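Local atomic coordinates of putative ABC transporter amino acid-binding protein (Sinorhizobium meliloti, PDB entry 2Q88), a protein that binds ectoine and probably serves as the substrate-binding component of an ABC transporter that takes up compatible solutes for osmoprotection. Residues S228-F231 with A232-E236; A63-P66 with G67-G71; A142-P145 with R146-I150. All coordinates share one frame; numbering follows the deposited sequence.

Interaction 1 of 3, residues S228-F231 with A232-E236; sequences SGEF and AKIIE
Phe231 O takes two backbone N-H groups at the middle of this short helix. The bond from Ile235 N, 3.1 Å from Phe231 O, is nearly straight at 166°, whereas the one from Ile234 N is weak. Ile234 N has its better acceptor in Glu230 O, so its hydrogen is shared between two carbonyls. Two residues earlier, Lys233 N reaches Gly229 O at 3.2 Å. Gly229 is the N-cap of this helix and also the residue that ends helix 212-228. Its positive phi makes the kink between the two helices; a side chain there would collide with the carbonyl O of Ser228, which explains the glycine.

The apolar part is one residue pair, i to i+4. Phe231 has CG anti to its backbone N (chi1 174°), which carries the ring along the helix flank to where Ile235 CD1 lies over one face, 3.5 Å from Phe231 CZ. Ile235 gets there with CG1 set between its N and carbonyl carbon (chi1 73°), a less usual choice in a helix. On the outer flank, the aliphatic CG of Lys233 lies 3.4 Å from Gly229 O, while its ammonium stays well apart from the Glu230 carboxylate.

Phe231 also makes a cation-pi contact with Lys226 and packs on Leu222 and Leu225 of helix 212-228 and on Ala242, Ala245 and Met246 of helix 242-246. Ile234 and Ile235 rest on Val41 of helix 37-48, so helix 230-235 lies against three other helices of its lobe.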
loop_
_atom_site.group_PDB
_atom_site.type_symbol
_atom_site.label_atom_id
_atom_site.label_comp_id
_atom_site.label_asym_id
_atom_site.label_seq_id
_atom_site.Cartn_x
_atom_site.Cartn_y
_atom_site.Cartn_z
ATOM N N SER A 228 -18.851 2.891 -14.517
ATOM C CA SER A 228 -18.576 3.057 -15.951
ATOM C C SER A 228 -17.560 2.047 -16.509
ATOM O O SER A 228 -17.548 1.765 -17.708
ATOM C CB SER A 228 -18.098 4.486 -16.242
ATOM O OG SER A 228 -16.852 4.723 -15.595
ATOM N N GLY A 229 -16.699 1.523 -15.648
ATOM C CA GLY A 229 -15.614 0.654 -16.089
ATOM C C GLY A 229 -14.291 1.390 -16.198
ATOM O O GLY A 229 -13.256 0.789 -16.517
ATOM N N GLU A 230 -14.315 2.693 -15.927
ATOM C CA GLU A 230 -13.104 3.500 -16.004
ATOM C C GLU A 230 -12.120 3.134 -14.890
ATOM O O GLU A 230 -10.910 3.182 -15.088
ATOM C CB GLU A 230 -13.447 4.988 -15.968
ATOM C CG GLU A 230 -12.270 5.924 -16.228
ATOM C CD GLU A 230 -11.679 5.795 -17.631
ATOM O OE1 GLU A 230 -12.404 5.412 -18.581
ATOM O OE2 GLU A 230 -10.477 6.101 -17.785
ATOM N N PHE A 231 -12.660 2.768 -13.727
ATOM C CA PHE A 231 -11.883 2.225 -12.605
ATOM C C PHE A 231 -10.982 1.066 -13.051
ATOM O O PHE A 231 -9.766 1.111 -12.851
ATOM C CB PHE A 231 -12.850 1.824 -11.475
ATOM C CG PHE A 231 -12.212 1.106 -10.307
ATOM C CD1 PHE A 231 -11.363 1.769 -9.426
ATOM C CD2 PHE A 231 -12.522 -0.223 -10.060
ATOM C CE1 PHE A 231 -10.805 1.099 -8.331
ATOM C CE2 PHE A 231 -11.969 -0.907 -8.967
ATOM C CZ PHE A 231 -11.114 -0.242 -8.103
ATOM N N ALA A 232 -11.576 0.056 -13.689
ATOM C CA ALA A 232 -10.827 -1.083 -14.211
ATOM C C ALA A 232 -9.787 -0.654 -15.238
ATOM O O ALA A 232 -8.683 -1.173 -15.234
ATOM C CB ALA A 232 -11.769 -2.140 -14.802
ATOM N N LYS A 233 -10.127 0.310 -16.089
ATOM C CA LYS A 233 -9.199 0.767 -17.140
ATOM C C LYS A 233 -7.947 1.400 -16.535
ATOM O O LYS A 233 -6.867 1.335 -17.125
ATOM C CB LYS A 233 -9.871 1.757 -18.106
ATOM C CG LYS A 233 -10.923 1.147 -19.003
ATOM C CD LYS A 233 -10.444 -0.157 -19.634
ATOM C CE LYS A 233 -11.403 -0.630 -20.712
ATOM N NZ LYS A 233 -12.749 -0.879 -20.156
ATOM N N ILE A 234 -8.093 2.003 -15.356
ATOM C CA ILE A 234 -6.958 2.646 -14.697
ATOM C C ILE A 234 -6.074 1.628 -13.961
ATOM O O ILE A 234 -4.852 1.614 -14.150
ATOM C CB ILE A 234 -7.427 3.777 -13.742
ATOM C CG1 ILE A 234 -7.978 4.963 -14.546
ATOM C CG2 ILE A 234 -6.279 4.225 -12.840
ATOM C CD1 ILE A 234 -8.782 5.958 -13.698
ATOM N N ILE A 235 -6.681 0.786 -13.132
ATOM C CA ILE A 235 -5.892 -0.087 -12.239
ATOM C C ILE A 235 -5.450 -1.423 -12.841
ATOM O O ILE A 235 -4.396 -1.955 -12.478
ATOM C CB ILE A 235 -6.609 -0.316 -10.876
ATOM C CG1 ILE A 235 -7.817 -1.258 -11.030
ATOM C CG2 ILE A 235 -6.996 1.013 -10.241
ATOM C CD1 ILE A 235 -8.370 -1.765 -9.693
ATOM N N GLU A 236 -6.241 -1.970 -13.755
ATOM C CA GLU A 236 -5.929 -3.296 -14.293
ATOM C C GLU A 236 -4.632 -3.408 -15.138
ATOM O O GLU A 236 -3.962 -4.433 -15.058
ATOM C CB GLU A 236 -7.157 -3.953 -14.945
ATOM C CG GLU A 236 -8.319 -4.091 -13.960
ATOM C CD GLU A 236 -9.288 -5.208 -14.294
ATOM O OE1 GLU A 236 -9.604 -5.398 -15.490
ATOM O OE2 GLU A 236 -9.732 -5.906 -13.348
#

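Interaction 2 of 3, residues A63-P66 with G67-G71; sequences AMIP and GLQAG
Gly67 N to Ala63 O, at 3.1 Å, is the first of four i to i+4 bonds that build the short alpha-helix 64-69, which finishes in a Schellman motif at Gly71. The backbone bonds continue with Leu68 N, 2.9 Å from Met64 O. Gln69 N to Ile65 O is the shortest of the four at 2.8 Å and almost straight, with an N-H...O angle of 176°. Ala70 N closes the set on Pro66 O, more bent at 142°. Gly71 then leaves the helix with positive phi, its N bonded to Leu68 O. Pro66 has no N-H to give, and costs little in the first turn, where amide hydrogens have no carbonyl of the same helix behind them.

Apolar packing involves one flank of the helix. Met64, Ile65 and Leu68 all touch Ile76 of strand 75-76, and Met64 continues to Ala78, a residue of the ectoine pocket; Leu68 also meets Val90. Through Ala78 the helix probably backs the pocket wall as a second shell. Gly67 is buried, although a CB would fit at its position.

Side chain against side chain, the contact is small. Ile65 has CG2 anti to its backbone N, pointing that methyl along the helix to the i+4 position. There Gln69, which also touches Ala89, runs out extended beyond CG, and Ile65 CG2 comes to 3.8 Å from Gln69 CD.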
loop_
_atom_site.group_PDB
_atom_site.type_symbol
_atom_site.label_atom_id
_atom_site.label_comp_id
_atom_site.label_asym_id
_atom_site.label_seq_id
_atom_site.Cartn_x
_atom_site.Cartn_y
_atom_site.Cartn_z
ATOM N N ALA A 63 5.004 6.597 8.801
ATOM C CA ALA A 63 4.866 8.048 8.957
ATOM C C ALA A 63 3.574 8.628 8.366
ATOM O O ALA A 63 3.265 9.804 8.579
ATOM C CB ALA A 63 6.094 8.763 8.360
ATOM N N MET A 64 2.820 7.819 7.628
ATOM C CA MET A 64 1.718 8.339 6.826
ATOM C C MET A 64 0.524 8.825 7.633
ATOM O O MET A 64 0.111 9.990 7.515
ATOM C CB MET A 64 1.299 7.321 5.766
ATOM C CG MET A 64 2.343 7.169 4.672
ATOM S SD MET A 64 1.860 5.907 3.515
ATOM C CE MET A 64 3.295 5.842 2.442
ATOM N N ILE A 65 -0.031 7.937 8.446
ATOM C CA ILE A 65 -1.163 8.324 9.302
ATOM C C ILE A 65 -0.808 9.504 10.228
ATOM O O ILE A 65 -1.574 10.473 10.287
ATOM C CB ILE A 65 -1.776 7.096 10.034
ATOM C CG1 ILE A 65 -2.401 6.148 8.991
ATOM C CG2 ILE A 65 -2.822 7.543 11.062
ATOM C CD1 ILE A 65 -2.963 4.829 9.544
ATOM N N PRO A 66 0.320 9.443 10.951
ATOM C CA PRO A 66 0.760 10.587 11.748
ATOM C C PRO A 66 0.772 11.928 10.999
ATOM O O PRO A 66 0.277 12.919 11.529
ATOM C CB PRO A 66 2.174 10.182 12.182
ATOM C CG PRO A 66 2.097 8.686 12.302
ATOM C CD PRO A 66 1.215 8.277 11.146
ATOM N N GLY A 67 1.340 11.960 9.792
ATOM C CA GLY A 67 1.405 13.189 8.993
ATOM C C GLY A 67 0.033 13.650 8.521
ATOM O O GLY A 67 -0.241 14.851 8.441
ATOM N N LEU A 68 -0.828 12.689 8.208
ATOM C CA LEU A 68 -2.206 12.977 7.824
ATOM C C LEU A 68 -2.956 13.619 9.000
ATOM O O LEU A 68 -3.559 14.684 8.859
ATOM C CB LEU A 68 -2.905 11.691 7.351
ATOM C CG LEU A 68 -4.339 11.829 6.839
ATOM C CD1 LEU A 68 -4.393 12.602 5.540
ATOM C CD2 LEU A 68 -5.007 10.463 6.700
ATOM N N GLN A 69 -2.876 12.984 10.162
ATOM C CA GLN A 69 -3.493 13.519 11.380
ATOM C C GLN A 69 -2.936 14.890 11.763
ATOM O O GLN A 69 -3.672 15.739 12.277
ATOM C CB GLN A 69 -3.348 12.521 12.532
ATOM C CG GLN A 69 -4.107 11.208 12.285
ATOM C CD GLN A 69 -4.017 10.215 13.443
ATOM O OE1 GLN A 69 -4.997 9.534 13.756
ATOM N NE2 GLN A 69 -2.853 10.120 14.062
ATOM N N ALA A 70 -1.651 15.109 11.494
ATOM C CA ALA A 70 -0.995 16.384 11.777
ATOM C C ALA A 70 -1.343 17.461 10.750
ATOM O O ALA A 70 -0.967 18.623 10.908
ATOM C CB ALA A 70 0.521 16.198 11.870
ATOM N N GLY A 71 -2.061 17.070 9.703
ATOM C CA GLY A 71 -2.493 17.998 8.665
ATOM C C GLY A 71 -1.429 18.313 7.629
ATOM O O GLY A 71 -1.545 19.298 6.903
#

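Interaction 3 of 3, residues A142-P145 with R146-I150; sequences AGVP and RDRVI
Arg148 lays its guanidinium against the Pro145 ring, with Pro145 CD 3.2 Å above the plane of the group and offset toward its rim. The nearest atoms are Pro145 CD and Arg148 NH2, 3.4 Å apart. Val144 CG1 covers the same group, 3.9 Å from Arg148 NH1, and also touches Arg148 CB. The arginine chain bends at chi3 (-88°), which folds the planar end back beneath the proline. In the backbone, Arg148 N bonds to Pro145 O at 2.9 Å, an i to i+3 bond as expected of the 3-10 turn 146-148.

Farther in, Val144 CG1 meets Val149 CG2 at 3.5 Å, the two side chains crossing at about a right angle. Helix 134-141 ends in a Schellman motif at Gly143, and the loop that follows turns into strand 149-151; the valine pair packs inside this bend. Val149 continues onto Ala139 and Leu140 of that helix, on the return leg of a beta-alpha-beta crossover from strand 127-129 through helix 134-141 to strand 149-151.

Arg146 goes the other way: its NH2 gives a straight bond to Val149 O, 2.9 Å long and in the guanidinium plane, and makes a salt bridge to Glu136. Arg148 instead donates to the carbonyls of Ile119, Ala120 and Ala125. With an alanine here, those three carbonyls would probably lose their donors and the Pro145 ring its flat neighbour. The chemistry implies a division of labour within one cation: the N-H groups serve backbone oxygens around helix 116-121, while a face packs on aliphatic carbon.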
loop_
_atom_site.group_PDB
_atom_site.type_symbol
_atom_site.label_atom_id
_atom_site.label_comp_id
_atom_site.label_asym_id
_atom_site.label_seq_id
_atom_site.Cartn_x
_atom_site.Cartn_y
_atom_site.Cartn_z
ATOM N N ALA A 142 2.661 -13.221 14.409
ATOM C CA ALA A 142 2.966 -14.654 14.294
ATOM C C ALA A 142 3.971 -15.090 15.349
ATOM O O ALA A 142 4.237 -16.291 15.518
ATOM C CB ALA A 142 3.504 -14.972 12.904
ATOM N N GLY A 143 4.542 -14.111 16.046
ATOM C CA GLY A 143 5.499 -14.386 17.107
ATOM C C GLY A 143 6.953 -14.174 16.734
ATOM O O GLY A 143 7.835 -14.545 17.501
ATOM N N VAL A 144 7.226 -13.598 15.558
ATOM C CA VAL A 144 8.615 -13.252 15.229
ATOM C C VAL A 144 9.011 -12.110 16.167
ATOM O O VAL A 144 8.328 -11.080 16.202
ATOM C CB VAL A 144 8.795 -12.832 13.753
ATOM C CG1 VAL A 144 10.274 -12.610 13.433
ATOM C CG2 VAL A 144 8.198 -13.878 12.827
ATOM N N PRO A 145 10.073 -12.307 16.952
ATOM C CA PRO A 145 10.558 -11.278 17.878
ATOM C C PRO A 145 10.934 -10.005 17.137
ATOM O O PRO A 145 11.343 -10.073 15.977
ATOM C CB PRO A 145 11.823 -11.913 18.465
ATOM C CG PRO A 145 11.632 -13.363 18.293
ATOM C CD PRO A 145 10.878 -13.541 17.038
ATOM N N ARG A 146 10.819 -8.867 17.813
ATOM C CA ARG A 146 11.098 -7.559 17.206
ATOM C C ARG A 146 12.472 -7.515 16.534
ATOM O O ARG A 146 12.617 -6.953 15.450
ATOM C CB ARG A 146 10.977 -6.446 18.263
ATOM C CG ARG A 146 11.304 -5.042 17.776
ATOM C CD ARG A 146 10.266 -4.444 16.839
ATOM N NE ARG A 146 10.585 -4.682 15.429
ATOM C CZ ARG A 146 9.923 -4.125 14.418
ATOM N NH1 ARG A 146 8.899 -3.322 14.665
ATOM N NH2 ARG A 146 10.275 -4.374 13.164
ATOM N N ASP A 147 13.469 -8.139 17.160
ATOM C CA ASP A 147 14.833 -8.083 16.639
ATOM C C ASP A 147 15.082 -8.951 15.391
ATOM O O ASP A 147 16.143 -8.854 14.772
ATOM C CB ASP A 147 15.872 -8.331 17.742
ATOM C CG ASP A 147 15.772 -9.720 18.369
ATOM O OD1 ASP A 147 14.989 -10.579 17.906
ATOM O OD2 ASP A 147 16.457 -10.045 19.361
ATOM N N ARG A 148 14.098 -9.770 15.017
ATOM C CA ARG A 148 14.165 -10.548 13.771
ATOM C C ARG A 148 13.216 -10.021 12.696
ATOM O O ARG A 148 13.133 -10.586 11.605
ATOM C CB ARG A 148 13.879 -12.032 14.032
ATOM C CG ARG A 148 14.879 -12.694 14.944
ATOM C CD ARG A 148 14.986 -14.183 14.735
ATOM N NE ARG A 148 14.039 -14.971 15.523
ATOM C CZ ARG A 148 13.012 -15.667 15.032
ATOM N NH1 ARG A 148 12.732 -15.658 13.728
ATOM N NH2 ARG A 148 12.245 -16.371 15.858
ATOM N N VAL A 149 12.498 -8.942 13.008
ATOM C CA VAL A 149 11.714 -8.221 12.013
ATOM C C VAL A 149 12.469 -6.934 11.693
ATOM O O VAL A 149 12.537 -6.029 12.511
ATOM C CB VAL A 149 10.262 -7.928 12.469
ATOM C CG1 VAL A 149 9.478 -7.237 11.336
ATOM C CG2 VAL A 149 9.561 -9.205 12.853
ATOM N N ILE A 150 13.059 -6.897 10.501
ATOM C CA ILE A 150 14.042 -5.895 10.141
ATOM C C ILE A 150 13.398 -4.854 9.234
ATOM O O ILE A 150 12.870 -5.186 8.180
ATOM C CB ILE A 150 15.239 -6.572 9.406
ATOM C CG1 ILE A 150 15.828 -7.749 10.215
ATOM C CG2 ILE A 150 16.284 -5.539 8.953
ATOM C CD1 ILE A 150 16.243 -7.434 11.662
#

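The three contacts follow one another along the chain as interactions 2, 3 and 1, and none touches another. Interaction 2 is nearest the ligand, about 7 Å from the Met64 side chain to ectoine, against about 12 Å from Val149 in interaction 3 and about 13 Å from Ile235 in interaction 1. Interactions 1 and 3 lie on opposite sides of the chain's centre, about 38 Å between their centres, while the nearest atoms of interactions 2 and 3 are about 12 Å apart. Ectoine is bound in this structure, in the inter-lobe cleft expected of family 3 binding proteins; all three are local packing units, and none of their residues lines the pocket.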